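Local coordinates for SusD superfamily protein (Bacteroides fragilis, PDB 3L22) that probably binds sugars at the outer membrane surface for uptake, as SusD-family relatives do, and carries bound zinc ions in the crystal, at residues Glu234-Ile239 / Ile299-Gly304; Met277-Lys282 / Asp307-Phe312; Ser283-Lys288 / Glu384-Phe389; Tyr291-Asp296 / Gln354-Ser359. One frame throughout, in Å; residues are numbered along the deposited sequence. Where two conformers were deposited one is given.

Contact 1 of 4, residues Glu234-Ile239 / Ile299-Gly304; sequences EDVTLI and IIAFKG. With ZN (zinc ion), chain D; EDO (1,2-ethanediol), chain Y.
Thr-237, whose methyl leans on Ala-301 across the contact, grips OD1 of Asp-235 twice. Its backbone N donates to Asp-235 OD1 at 2.8 Å from the anti side, closing an Asx turn. Its hydroxyl OG1 donates to the same Asp-235 OD1 at 2.6 Å, from the syn side. Threonine suits the place because one branch is a hydroxyl for Asp-235 and the other a methyl for Ala-301: chi1 of 71° sets OG1 between the backbone N and the carbonyl carbon, and CG2 meets Ala-301 CB at 3.6 Å. Alanine's single methyl fits between Thr-237 CG2 and the face of the Phe-302 ring, over its centre. Val-236 crosses the ring obliquely, CG2 lying 3.9 Å from Phe-302 CZ. Its carbonyl oxygen lies in the ring plane, 3.5 Å from Phe-302 CZ, facing the slightly positive edge. Away from this packing, Glu-234 OE2 binds a zinc ion at 2.3 Å, the other five ligands being waters, while OE1 forms a salt bridge with Lys-297. No hydrogen bond joins the segments: Asp-235 and Thr-237, with Lys-241 on OG1, shape the turn, which rests on helix 297-302 mainly by apolar contact, plus one carbonyl at a ring edge.

Contact 2 of 4, residues Met277-Lys282 / Asp307-Phe312; sequences MLIDTK and DLLMKF. With EDO (1,2-ethanediol), chain Y.
Asp-307 holds the 277-282 segment twice, by its carbonyl and by its carboxylate. Ile-279 N donates to Asp-307 O at 2.8 Å in a nearly straight bond (167°), which ties the irregular 307-312 segment to strand 277-279, a member of the two-stranded antiparallel sheet with 56-58. Tip to tip, Thr-281 OG1 donates to Asp-307 OD2, also at 2.8 Å, approaching from above the carboxylate plane. Thr-281 closes the inverse gamma turn centred on Asp-280, and its branches bring the carboxylate both a donor and a methyl, CG2 lying 3.5 Å from Asp-307 OD1. Two waters add to the seam: one donates to both Ile-279 O and Asp-307 OD2, and another links Met-277 O to Leu-309 N in place of a direct backbone bond. Outside this polar line the branched residues close the seam. Leu-278 CD2 meets Leu-308 CD1 at 3.7 Å. Ile-279 and Leu-309 cross at about a right angle, CG1 of the former 3.9 Å from CB of the latter. Beyond them, Ile-279 CD1 ends 3.7 Å from the carbonyl oxygen of Leu-308.

Contact 3 of 4, residues Ser283-Lys288 / Glu384-Phe389; sequences SGIMSK and EKRLEF. With EDO (1,2-ethanediol), chain B.
Ile-285 lies against Arg-386 and Leu-387, packing the 3-10 turn 285-287 on the C-terminal end of alpha helix 374-388 in the largely helical SusD fold. The side chains of Ile-285 and Arg-386 slide past each other in opposite directions, with Ile-285 CG1 3.7 Å from Arg-386 CB. Anti to its backbone N (chi1 -171°), that same CG1 also meets Leu-387 CB, at 3.9 Å. Met-286, extended beyond CG, crosses Leu-387 at about a right angle and sets CE 3.8 Å from Leu-387 CD1. Methionine, here as selenomethionine, has a long unbranched apolar chain that can reach the helix.

Arginine serves two ends here: its CB packs on isoleucine, while the chain bends at chi3 and one face of the guanidinium is covered by Ile-285 CA. Arg-386 NH2 and Ile-285 N are both donors, and both bond OD1 of Asp-55, which accounts for their lying so close and probably orients the two. One in-plane water links NH2 to Ser-283 O. Lys-288 NZ comes within 4.1 Å of Arg-386 NH1, and a second water, accepting from both, probably eases the repulsion of like charges. The turn itself is held at Gly-284 O, which accepts Ser-287 N and, in the carbonyl plane at 2.6 Å, Ser-287 OG.

Contact 4 of 4, residues Tyr291-Asp296 / Gln354-Ser359; sequences YSLATD and QVRGRS
The backbones come nearest where Asp-296, which ends the type I turn begun at Leu-293, meets Ser-359 at the close of the 354-359 segment, their CA atoms 5.4 Å apart. The approach is tight enough for a CA-H...O contact from Asp-296 CA to Ser-359 O, 3.4 Å long. In Asp-296, CG stands anti to the backbone N (chi1 -175°), and OD1 lies 3.5 Å from Ser-359 CB; serine is slim enough to sit beside it. This carboxylate also caps a backbone N at the start of helix 297-302 and forms a salt bridge from OD2 to Arg-298.

At the other end Arg-356, extended from CG to NE, crosses both Tyr-291 and Leu-293 at about a right angle. Its NH1 comes 3.3 Å from Tyr-291 CE1, obliquely, with the ring and guanidinium planes 66° apart. NH2 lies 3.7 Å from Leu-293 CD1, so the buried guanidinium has apolar neighbours on this segment. Its polar needs are met elsewhere: NE pairs with Asp-365, NH1 with Glu-384, and NH2 donates to the carbonyl of Asp-290, a residue of a zinc site. Arginine suits the place because one rigid group can serve all three. The arrangement is that of a helix N-cap, Asp-296, set against Ser-359 in the largely helical, TPR-related SusD-family fold.

Contacts 3 and 4 are largely buried and share a charged network, in which Glu-388 of contact 3 forms a salt bridge with Arg-358 of contact 4, joining helices 345-359 and 374-388. Contacts 1 and 2 are only partly buried. Contact 1 depends on apolar touching between its segments, whereas contact 2 adds direct hydrogen bonds at a strand edge. Helix 297-302 connects several of them: Phe-302 O reaches Met-310 N between contacts 1 and 2, Ile-299 packs on Met-286 of contact 3, and the helix begins right after Asp-296 of contact 4. Contacts 2 and 4 do not touch, their nearest atoms lying about 7 Å apart.

Contact 1 of 4, residues Glu234-Ile239 / Ile299-Gly304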
loop_
_atom_site.group_PDB
_atom_site.type_symbol
_atom_site.label_atom_id
_atom_site.label_comp_id
_atom_site.label_asym_id
_atom_site.label_seq_id
_atom_site.Cartn_x
_atom_site.Cartn_y
_atom_site.Cartn_z
ATOM N N GLU A 234 -10.158 -3.462 20.536
ATOM C CA GLU A 234 -10.650 -2.168 21.017
ATOM C C GLU A 234 -9.565 -1.069 21.134
ATOM O O GLU A 234 -9.873 0.127 21.151
ATOM C CB GLU A 234 -11.338 -2.343 22.376
ATOM C CG GLU A 234 -12.622 -3.158 22.286
ATOM C CD GLU A 234 -13.768 -2.442 21.521
ATOM O OE1 GLU A 234 -13.720 -1.236 21.159
ATOM O OE2 GLU A 234 -14.749 -3.129 21.287
ATOM N N ASP A 235 -8.318 -1.478 21.261
ATOM C CA ASP A 235 -7.197 -0.550 21.419
ATOM C C ASP A 235 -6.588 -0.321 20.030
ATOM O O ASP A 235 -5.947 -1.218 19.472
ATOM C CB ASP A 235 -6.184 -1.166 22.390
ATOM C CG ASP A 235 -4.947 -0.279 22.650
ATOM O OD1 ASP A 235 -4.628 0.691 21.929
ATOM O OD2 ASP A 235 -4.251 -0.595 23.626
ATOM N N VAL A 236 -6.714 0.893 19.508
ATOM C CA VAL A 236 -6.181 1.220 18.162
ATOM C C VAL A 236 -4.649 1.436 18.118
ATOM O O VAL A 236 -4.112 1.677 17.047
ATOM C CB VAL A 236 -6.893 2.465 17.590
ATOM C CG1 VAL A 236 -8.426 2.236 17.569
ATOM C CG2 VAL A 236 -6.507 3.755 18.388
ATOM N N THR A 237 -3.957 1.399 19.268
ATOM C CA THR A 237 -2.514 1.657 19.330
ATOM C C THR A 237 -1.644 0.386 19.242
ATOM O O THR A 237 -0.422 0.483 19.144
ATOM C CB THR A 237 -2.120 2.452 20.592
ATOM O OG1 THR A 237 -2.233 1.632 21.751
ATOM C CG2 THR A 237 -3.037 3.720 20.775
ATOM N N LEU A 238 -2.261 -0.791 19.266
ATOM C CA LEU A 238 -1.502 -2.043 19.438
ATOM C C LEU A 238 -0.456 -2.278 18.366
ATOM O O LEU A 238 0.656 -2.692 18.670
ATOM C CB LEU A 238 -2.426 -3.248 19.524
ATOM C CG LEU A 238 -3.354 -3.340 20.726
ATOM C CD1 LEU A 238 -4.313 -4.526 20.475
ATOM C CD2 LEU A 238 -2.549 -3.490 22.048
ATOM N N ILE A 239 -0.794 -1.960 17.132
ATOM C CA ILE A 239 0.054 -2.338 16.009
ATOM C C ILE A 239 1.295 -1.463 15.854
ATOM O O ILE A 239 2.173 -1.844 15.082
ATOM C CB ILE A 239 -0.693 -2.411 14.662
ATOM C CG1 ILE A 239 -1.268 -1.053 14.225
ATOM C CG2 ILE A 239 -1.792 -3.450 14.725
ATOM C CD1 ILE A 239 -1.871 -1.084 12.789
ATOM N N ILE A 299 -8.313 9.973 17.238
ATOM C CA ILE A 299 -8.000 11.365 17.523
ATOM C C ILE A 299 -7.204 11.435 18.844
ATOM O O ILE A 299 -6.118 12.014 18.869
ATOM C CB ILE A 299 -9.290 12.242 17.536
ATOM C CG1 ILE A 299 -9.971 12.210 16.143
ATOM C CG2 ILE A 299 -9.011 13.690 18.030
ATOM C CD1 ILE A 299 -9.117 12.556 14.957
ATOM N N ILE A 300 -7.703 10.763 19.885
ATOM C CA ILE A 300 -7.024 10.700 21.180
ATOM C C ILE A 300 -5.620 10.133 20.984
ATOM O O ILE A 300 -4.690 10.701 21.468
ATOM C CB ILE A 300 -7.770 9.825 22.201
ATOM C CG1 ILE A 300 -9.143 10.434 22.542
ATOM C CG2 ILE A 300 -6.922 9.645 23.522
ATOM C CD1 ILE A 300 -10.059 9.533 23.359
ATOM N N ALA A 301 -5.474 9.050 20.215
ATOM C CA ALA A 301 -4.159 8.381 20.108
ATOM C C ALA A 301 -3.219 9.123 19.175
ATOM O O ALA A 301 -2.035 9.234 19.466
ATOM C CB ALA A 301 -4.316 6.900 19.634
ATOM N N PHE A 302 -3.740 9.628 18.060
ATOM C CA PHE A 302 -2.866 10.030 16.953
ATOM C C PHE A 302 -2.848 11.506 16.557
ATOM O O PHE A 302 -1.942 11.908 15.795
ATOM C CB PHE A 302 -3.200 9.209 15.700
ATOM C CG PHE A 302 -3.277 7.741 15.947
ATOM C CD1 PHE A 302 -2.266 7.078 16.613
ATOM C CD2 PHE A 302 -4.358 7.016 15.491
ATOM C CE1 PHE A 302 -2.358 5.705 16.852
ATOM C CE2 PHE A 302 -4.432 5.652 15.684
ATOM C CZ PHE A 302 -3.463 5.006 16.387
ATOM N N LYS A 303 -3.815 12.306 17.024
ATOM C CA LYS A 303 -3.824 13.728 16.663
ATOM C C LYS A 303 -2.964 14.472 17.675
ATOM O O LYS A 303 -3.422 14.867 18.724
ATOM C CB LYS A 303 -5.249 14.297 16.579
ATOM C CG LYS A 303 -5.310 15.779 16.133
ATOM C CD LYS A 303 -6.719 16.239 15.883
ATOM C CE LYS A 303 -6.782 17.653 15.314
ATOM N NZ LYS A 303 -6.349 18.653 16.312
ATOM N N GLY A 304 -1.700 14.664 17.350
ATOM C CA GLY A 304 -0.750 15.225 18.304
ATOM C C GLY A 304 -0.818 16.743 18.424
ATOM O O GLY A 304 -1.399 17.443 17.572
HETATM ZN ZN ZN D . -16.689 -2.151 20.530
HETATM C C1 EDO Y . -0.148 5.895 19.595
HETATM O O1 EDO Y . -0.381 6.846 20.674
HETATM C C2 EDO Y . 1.089 4.983 19.701
HETATM O O2 EDO Y . 1.831 4.950 18.457
HETATM O O HOH W 1 -15.851 0.101 20.565
HETATM O O HOH W 2 -17.581 -4.334 20.308
HETATM O O HOH W 3 -15.823 -2.370 18.350
HETATM O O HOH W 4 -18.718 -1.073 19.682
HETATM O O HOH W 5 -17.286 -1.276 22.682
#

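Contact 2 of 4, residues Met277-Lys282 / Asp307-Phe312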
loop_
_atom_site.group_PDB
_atom_site.type_symbol
_atom_site.label_atom_id
_atom_site.label_comp_id
_atom_site.label_asym_id
_atom_site.label_seq_id
_atom_site.Cartn_x
_atom_site.Cartn_y
_atom_site.Cartn_z
HETATM N N MSE A 277 6.411 15.853 7.816
HETATM C CA MSE A 277 4.987 15.618 7.652
HETATM C C MSE A 277 4.239 16.111 8.891
HETATM O O MSE A 277 4.693 15.899 10.020
HETATM C CB MSE A 277 4.667 14.140 7.458
HETATM C CG MSE A 277 5.482 13.419 6.403
HETATM SE SE MSE A 277 5.414 14.182 4.645
HETATM C CE MSE A 277 3.509 13.976 4.343
ATOM N N LEU A 278 3.100 16.762 8.640
ATOM C CA LEU A 278 2.106 17.096 9.653
ATOM C C LEU A 278 0.751 16.594 9.161
ATOM O O LEU A 278 0.550 16.320 7.963
ATOM C CB LEU A 278 2.060 18.604 9.881
ATOM C CG LEU A 278 3.297 19.333 10.431
ATOM C CD1 LEU A 278 3.092 20.896 10.390
ATOM C CD2 LEU A 278 3.586 18.812 11.894
ATOM N N ILE A 279 -0.184 16.482 10.089
ATOM C CA ILE A 279 -1.578 16.257 9.759
ATOM C C ILE A 279 -2.092 17.519 9.055
ATOM O O ILE A 279 -1.812 18.630 9.521
ATOM C CB ILE A 279 -2.425 16.050 11.006
ATOM C CG1 ILE A 279 -1.952 14.814 11.801
ATOM C CG2 ILE A 279 -3.949 15.935 10.613
ATOM C CD1 ILE A 279 -2.567 14.734 13.179
ATOM N N ASP A 280 -2.815 17.359 7.936
ATOM C CA ASP A 280 -3.518 18.499 7.300
ATOM C C ASP A 280 -4.803 18.804 8.048
ATOM O O ASP A 280 -5.894 18.291 7.708
ATOM C CB ASP A 280 -3.811 18.247 5.819
ATOM C CG ASP A 280 -4.316 19.501 5.100
ATOM O OD1 ASP A 280 -4.801 20.451 5.762
ATOM O OD2 ASP A 280 -4.186 19.535 3.858
ATOM N N THR A 281 -4.685 19.663 9.053
ATOM C CA THR A 281 -5.841 20.021 9.858
ATOM C C THR A 281 -6.617 21.204 9.249
ATOM O O THR A 281 -7.694 21.489 9.697
ATOM C CB THR A 281 -5.455 20.365 11.283
ATOM O OG1 THR A 281 -4.487 21.415 11.237
ATOM C CG2 THR A 281 -4.896 19.132 12.009
ATOM N N LYS A 282 -6.086 21.892 8.238
ATOM C CA LYS A 282 -6.858 22.963 7.584
ATOM C C LYS A 282 -7.942 22.400 6.652
ATOM O O LYS A 282 -9.036 22.908 6.614
ATOM C CB LYS A 282 -5.914 23.878 6.784
ATOM C CG LYS A 282 -6.632 25.034 6.046
ATOM C CD LYS A 282 -5.738 25.780 5.052
ATOM C CE LYS A 282 -6.567 26.768 4.132
ATOM N NZ LYS A 282 -7.386 27.890 4.740
ATOM N N ASP A 307 -0.048 19.358 15.505
ATOM C CA ASP A 307 -0.439 18.615 14.313
ATOM C C ASP A 307 0.551 17.489 13.887
ATOM O O ASP A 307 0.568 17.095 12.726
ATOM C CB ASP A 307 -0.717 19.547 13.109
ATOM C CG ASP A 307 -1.852 20.529 13.348
ATOM O OD1 ASP A 307 -2.576 20.370 14.343
ATOM O OD2 ASP A 307 -2.026 21.434 12.490
ATOM N N LEU A 308 1.362 16.989 14.805
ATOM C CA LEU A 308 2.137 15.802 14.523
ATOM C C LEU A 308 1.209 14.577 14.485
ATOM O O LEU A 308 0.355 14.441 15.354
ATOM C CB LEU A 308 3.213 15.590 15.599
ATOM C CG LEU A 308 4.522 16.366 15.399
ATOM C CD1 LEU A 308 4.303 17.861 15.443
ATOM C CD2 LEU A 308 5.536 15.897 16.485
ATOM N N LEU A 309 1.377 13.694 13.504
ATOM C CA LEU A 309 0.705 12.417 13.497
ATOM C C LEU A 309 1.479 11.421 14.394
ATOM O O LEU A 309 2.620 11.104 14.087
ATOM C CB LEU A 309 0.592 11.892 12.065
ATOM C CG LEU A 309 -0.257 10.641 11.874
ATOM C CD1 LEU A 309 -1.722 10.804 12.319
ATOM C CD2 LEU A 309 -0.166 10.136 10.408
HETATM N N MSE A 310 0.835 10.872 15.429
HETATM C CA MSE A 310 1.552 10.080 16.452
HETATM C C MSE A 310 1.501 8.577 16.226
HETATM O O MSE A 310 1.714 7.799 17.158
HETATM C CB MSE A 310 1.035 10.414 17.852
HETATM C CG MSE A 310 0.967 11.930 18.128
HETATM SE SE MSE A 310 2.735 12.711 18.176
HETATM C CE MSE A 310 3.391 11.870 19.832
ATOM N N LYS A 311 1.279 8.126 14.992
ATOM C CA LYS A 311 1.383 6.677 14.734
ATOM C C LYS A 311 2.830 6.167 14.793
ATOM O O LYS A 311 3.148 5.237 15.528
ATOM C CB LYS A 311 0.762 6.272 13.400
ATOM C CG LYS A 311 -0.779 6.284 13.414
ATOM C CD LYS A 311 -1.418 5.956 12.077
ATOM C CE LYS A 311 -2.965 6.006 12.168
ATOM N NZ LYS A 311 -3.614 5.432 10.936
ATOM N N PHE A 312 3.697 6.760 13.985
ATOM C CA PHE A 312 5.072 6.308 13.835
ATOM C C PHE A 312 5.984 7.384 14.352
ATOM O O PHE A 312 6.324 8.306 13.606
ATOM C CB PHE A 312 5.361 6.054 12.351
ATOM C CG PHE A 312 4.424 5.063 11.734
ATOM C CD1 PHE A 312 4.612 3.702 11.944
ATOM C CD2 PHE A 312 3.374 5.478 10.932
ATOM C CE1 PHE A 312 3.750 2.757 11.378
ATOM C CE2 PHE A 312 2.505 4.559 10.379
ATOM C CZ PHE A 312 2.684 3.189 10.611
HETATM C C1 EDO Y . -0.148 5.895 19.595
HETATM O O1 EDO Y . -0.381 6.846 20.674
HETATM C C2 EDO Y . 1.089 4.983 19.701
HETATM O O2 EDO Y . 1.831 4.950 18.457
HETATM O O HOH W 6 3.915 14.320 12.143
HETATM O O HOH W 7 -1.022 21.215 9.784
#

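Contact 3 of 4, residues Ser283-Lys288 / Glu384-Phe389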
loop_
_atom_site.group_PDB
_atom_site.type_symbol
_atom_site.label_atom_id
_atom_site.label_comp_id
_atom_site.label_asym_id
_atom_site.label_seq_id
_atom_site.Cartn_x
_atom_site.Cartn_y
_atom_site.Cartn_z
ATOM N N SER A 283 -7.615 21.359 5.897
ATOM C CA SER A 283 -8.427 20.896 4.782
ATOM C C SER A 283 -8.552 19.391 4.599
ATOM O O SER A 283 -9.311 18.964 3.725
ATOM C CB SER A 283 -7.808 21.436 3.474
ATOM O OG SER A 283 -7.776 22.849 3.468
ATOM N N GLY A 284 -7.781 18.585 5.337
ATOM C CA GLY A 284 -7.806 17.135 5.191
ATOM C C GLY A 284 -8.867 16.504 6.084
ATOM O O GLY A 284 -9.685 17.198 6.656
ATOM N N ILE A 285 -8.824 15.187 6.216
ATOM C CA ILE A 285 -9.835 14.432 6.938
ATOM C C ILE A 285 -10.036 14.935 8.364
ATOM O O ILE A 285 -11.172 15.052 8.839
ATOM C CB ILE A 285 -9.551 12.900 6.911
ATOM C CG1 ILE A 285 -10.746 12.097 7.496
ATOM C CG2 ILE A 285 -8.261 12.522 7.647
ATOM C CD1 ILE A 285 -12.090 12.383 6.812
HETATM N N MSE A 286 -8.951 15.263 9.046
HETATM C CA MSE A 286 -9.064 15.699 10.432
HETATM C C MSE A 286 -9.478 17.156 10.564
HETATM O O MSE A 286 -9.562 17.615 11.676
HETATM C CB MSE A 286 -7.771 15.401 11.213
HETATM C CG MSE A 286 -7.511 13.932 11.351
HETATM SE SE MSE A 286 -6.221 13.676 12.804
HETATM C CE MSE A 286 -5.764 11.827 12.749
ATOM N N SER A 287 -9.722 17.869 9.456
ATOM C CA SER A 287 -10.404 19.151 9.498
ATOM C C SER A 287 -11.905 18.994 9.527
ATOM O O SER A 287 -12.585 19.979 9.701
ATOM C CB SER A 287 -10.065 19.996 8.263
ATOM O OG SER A 287 -10.725 19.549 7.091
ATOM N N LYS A 288 -12.439 17.802 9.280
ATOM C CA LYS A 288 -13.871 17.636 9.218
ATOM C C LYS A 288 -14.434 17.279 10.606
ATOM O O LYS A 288 -13.888 16.394 11.260
ATOM C CB LYS A 288 -14.237 16.527 8.236
ATOM C CG LYS A 288 -13.779 16.807 6.790
ATOM C CD LYS A 288 -14.167 15.652 5.909
ATOM C CE LYS A 288 -13.478 15.669 4.541
ATOM N NZ LYS A 288 -14.339 16.279 3.563
ATOM N N GLU A 384 -14.223 7.598 6.425
ATOM C CA GLU A 384 -13.772 6.650 7.443
ATOM C C GLU A 384 -12.419 6.019 7.082
ATOM O O GLU A 384 -11.532 5.878 7.924
ATOM C CB GLU A 384 -14.825 5.563 7.685
ATOM C CG GLU A 384 -14.717 4.895 9.074
ATOM C CD GLU A 384 -15.110 5.817 10.235
ATOM O OE1 GLU A 384 -16.025 6.675 10.086
ATOM O OE2 GLU A 384 -14.537 5.635 11.324
ATOM N N LYS A 385 -12.270 5.667 5.816
ATOM C CA LYS A 385 -11.036 5.097 5.288
ATOM C C LYS A 385 -9.886 6.131 5.401
ATOM O O LYS A 385 -8.782 5.789 5.778
ATOM C CB LYS A 385 -11.275 4.675 3.835
ATOM C CG LYS A 385 -10.118 3.954 3.145
ATOM C CD LYS A 385 -10.173 2.468 3.349
ATOM C CE LYS A 385 -9.092 1.722 2.534
ATOM N NZ LYS A 385 -9.396 1.811 1.089
ATOM N N ARG A 386 -10.180 7.406 5.148
ATOM C CA ARG A 386 -9.184 8.471 5.270
ATOM C C ARG A 386 -8.654 8.608 6.706
ATOM O O ARG A 386 -7.425 8.745 6.925
ATOM C CB ARG A 386 -9.778 9.797 4.770
ATOM C CG ARG A 386 -9.959 9.847 3.266
ATOM C CD ARG A 386 -10.700 11.096 2.818
ATOM N NE ARG A 386 -9.866 12.281 2.975
ATOM C CZ ARG A 386 -10.219 13.511 2.621
ATOM N NH1 ARG A 386 -11.424 13.765 2.101
ATOM N NH2 ARG A 386 -9.375 14.511 2.818
ATOM N N LEU A 387 -9.558 8.532 7.672
ATOM C CA LEU A 387 -9.182 8.647 9.089
ATOM C C LEU A 387 -8.539 7.359 9.604
ATOM O O LEU A 387 -7.478 7.391 10.215
ATOM C CB LEU A 387 -10.388 9.053 9.959
ATOM C CG LEU A 387 -10.171 9.154 11.479
ATOM C CD1 LEU A 387 -9.067 10.179 11.799
ATOM C CD2 LEU A 387 -11.459 9.512 12.224
ATOM N N GLU A 388 -9.159 6.231 9.336
ATOM C CA GLU A 388 -8.570 4.963 9.748
ATOM C C GLU A 388 -7.144 4.764 9.206
ATOM O O GLU A 388 -6.324 4.251 9.948
ATOM C CB GLU A 388 -9.461 3.797 9.339
ATOM C CG GLU A 388 -9.117 2.425 9.959
ATOM C CD GLU A 388 -9.447 2.293 11.441
ATOM O OE1 GLU A 388 -10.427 2.916 11.939
ATOM O OE2 GLU A 388 -8.708 1.541 12.110
ATOM N N PHE A 389 -6.868 5.158 7.947
ATOM C CA PHE A 389 -5.607 4.865 7.278
ATOM C C PHE A 389 -4.700 6.057 7.017
ATOM O O PHE A 389 -3.753 5.990 6.222
ATOM C CB PHE A 389 -5.882 3.994 6.036
ATOM C CG PHE A 389 -6.385 2.674 6.424
ATOM C CD1 PHE A 389 -5.515 1.747 6.987
ATOM C CD2 PHE A 389 -7.737 2.387 6.392
ATOM C CE1 PHE A 389 -5.994 0.520 7.432
ATOM C CE2 PHE A 389 -8.206 1.183 6.845
ATOM C CZ PHE A 389 -7.333 0.265 7.385
HETATM C C1 EDO B . -7.613 0.060 -0.955
HETATM O O1 EDO B . -7.555 0.083 0.455
HETATM C C2 EDO B . -6.428 0.778 -1.621
HETATM O O2 EDO B . -6.775 0.778 -3.041
HETATM O O HOH W 8 -9.828 17.273 1.689
HETATM O O HOH W 9 -12.469 16.405 1.461
#

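Contact 4 of 4, residues Tyr291-Asp296 / Gln354-Ser359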
loop_
_atom_site.group_PDB
_atom_site.type_symbol
_atom_site.label_atom_id
_atom_site.label_comp_id
_atom_site.label_asym_id
_atom_site.label_seq_id
_atom_site.Cartn_x
_atom_site.Cartn_y
_atom_site.Cartn_z
ATOM N N TYR A 291 -14.852 13.581 11.765
ATOM C CA TYR A 291 -13.658 12.802 11.685
ATOM C C TYR A 291 -12.559 13.467 12.500
ATOM O O TYR A 291 -11.399 13.234 12.269
ATOM C CB TYR A 291 -13.317 12.587 10.186
ATOM C CG TYR A 291 -14.480 11.882 9.519
ATOM C CD1 TYR A 291 -14.602 10.515 9.545
ATOM C CD2 TYR A 291 -15.518 12.626 8.939
ATOM C CE1 TYR A 291 -15.733 9.887 9.012
ATOM C CE2 TYR A 291 -16.633 12.021 8.389
ATOM C CZ TYR A 291 -16.733 10.643 8.432
ATOM O OH TYR A 291 -17.836 10.058 7.884
ATOM N N SER A 292 -12.952 14.306 13.466
ATOM C CA SER A 292 -12.029 14.855 14.430
ATOM C C SER A 292 -12.653 14.960 15.805
ATOM O O SER A 292 -12.284 15.802 16.580
ATOM C CB SER A 292 -11.522 16.214 13.952
ATOM O OG SER A 292 -12.586 17.088 13.717
ATOM N N LEU A 293 -13.532 14.036 16.144
ATOM C CA LEU A 293 -14.228 14.084 17.420
ATOM C C LEU A 293 -13.242 13.846 18.573
ATOM O O LEU A 293 -12.404 12.939 18.522
ATOM C CB LEU A 293 -15.324 13.023 17.437
ATOM C CG LEU A 293 -16.464 13.212 16.446
ATOM C CD1 LEU A 293 -17.252 11.880 16.313
ATOM C CD2 LEU A 293 -17.344 14.412 16.849
ATOM N N ALA A 294 -13.328 14.680 19.596
ATOM C CA ALA A 294 -12.401 14.654 20.710
ATOM C C ALA A 294 -12.377 13.283 21.417
ATOM O O ALA A 294 -11.344 12.888 21.984
ATOM C CB ALA A 294 -12.745 15.843 21.750
ATOM N N THR A 295 -13.490 12.548 21.390
ATOM C CA THR A 295 -13.543 11.248 22.043
ATOM C C THR A 295 -13.331 10.071 21.068
ATOM O O THR A 295 -13.486 8.923 21.465
ATOM C CB THR A 295 -14.889 11.042 22.717
ATOM O OG1 THR A 295 -15.884 11.229 21.720
ATOM C CG2 THR A 295 -15.129 12.057 23.880
ATOM N N ASP A 296 -13.018 10.337 19.795
ATOM C CA ASP A 296 -12.651 9.279 18.842
ATOM C C ASP A 296 -11.298 8.723 19.285
ATOM O O ASP A 296 -10.362 9.480 19.475
ATOM C CB ASP A 296 -12.583 9.892 17.428
ATOM C CG ASP A 296 -12.333 8.883 16.288
ATOM O OD1 ASP A 296 -11.499 7.957 16.407
ATOM O OD2 ASP A 296 -12.906 9.114 15.177
ATOM N N GLN A 354 -19.044 -1.425 11.929
ATOM C CA GLN A 354 -18.045 -2.176 12.673
ATOM C C GLN A 354 -16.774 -1.378 12.876
ATOM O O GLN A 354 -16.231 -1.333 13.985
ATOM C CB GLN A 354 -17.626 -3.477 11.980
ATOM C CG GLN A 354 -18.620 -4.558 11.992
ATOM C CD GLN A 354 -18.053 -5.848 11.404
ATOM O OE1 GLN A 354 -17.049 -6.392 11.898
ATOM N NE2 GLN A 354 -18.691 -6.337 10.351
ATOM N N VAL A 355 -16.294 -0.759 11.806
ATOM C CA VAL A 355 -15.026 -0.046 11.884
ATOM C C VAL A 355 -15.185 1.241 12.688
ATOM O O VAL A 355 -14.401 1.473 13.614
ATOM C CB VAL A 355 -14.430 0.222 10.507
ATOM C CG1 VAL A 355 -13.152 1.100 10.612
ATOM C CG2 VAL A 355 -14.133 -1.138 9.788
ATOM N N ARG A 356 -16.196 2.050 12.366
ATOM C CA ARG A 356 -16.351 3.328 13.062
ATOM C C ARG A 356 -16.652 3.108 14.543
ATOM O O ARG A 356 -16.118 3.810 15.396
ATOM C CB ARG A 356 -17.443 4.185 12.413
ATOM C CG ARG A 356 -17.640 5.577 13.041
ATOM C CD ARG A 356 -18.603 6.457 12.243
ATOM N NE ARG A 356 -18.776 7.774 12.863
ATOM C CZ ARG A 356 -17.953 8.814 12.706
ATOM N NH1 ARG A 356 -16.901 8.757 11.913
ATOM N NH2 ARG A 356 -18.201 9.950 13.340
ATOM N N GLY A 357 -17.527 2.152 14.841
ATOM C CA GLY A 357 -17.876 1.802 16.225
ATOM C C GLY A 357 -16.727 1.326 17.088
ATOM O O GLY A 357 -16.779 1.434 18.308
ATOM N N ARG A 358 -15.683 0.783 16.471
ATOM C CA ARG A 358 -14.484 0.444 17.223
ATOM C C ARG A 358 -13.842 1.686 17.868
ATOM O O ARG A 358 -13.326 1.597 19.003
ATOM C CB ARG A 358 -13.528 -0.396 16.397
ATOM C CG ARG A 358 -12.298 -0.919 17.174
ATOM C CD ARG A 358 -11.074 -0.073 17.004
ATOM N NE ARG A 358 -10.549 -0.010 15.643
ATOM C CZ ARG A 358 -9.624 -0.817 15.119
ATOM N NH1 ARG A 358 -9.116 -1.835 15.814
ATOM N NH2 ARG A 358 -9.198 -0.613 13.870
ATOM N N SER A 359 -13.917 2.835 17.178
ATOM C CA SER A 359 -13.263 4.055 17.635
ATOM C C SER A 359 -14.190 5.166 18.169
ATOM O O SER A 359 -13.730 6.038 18.913
ATOM C CB SER A 359 -12.403 4.610 16.494
ATOM O OG SER A 359 -11.329 3.727 16.183
#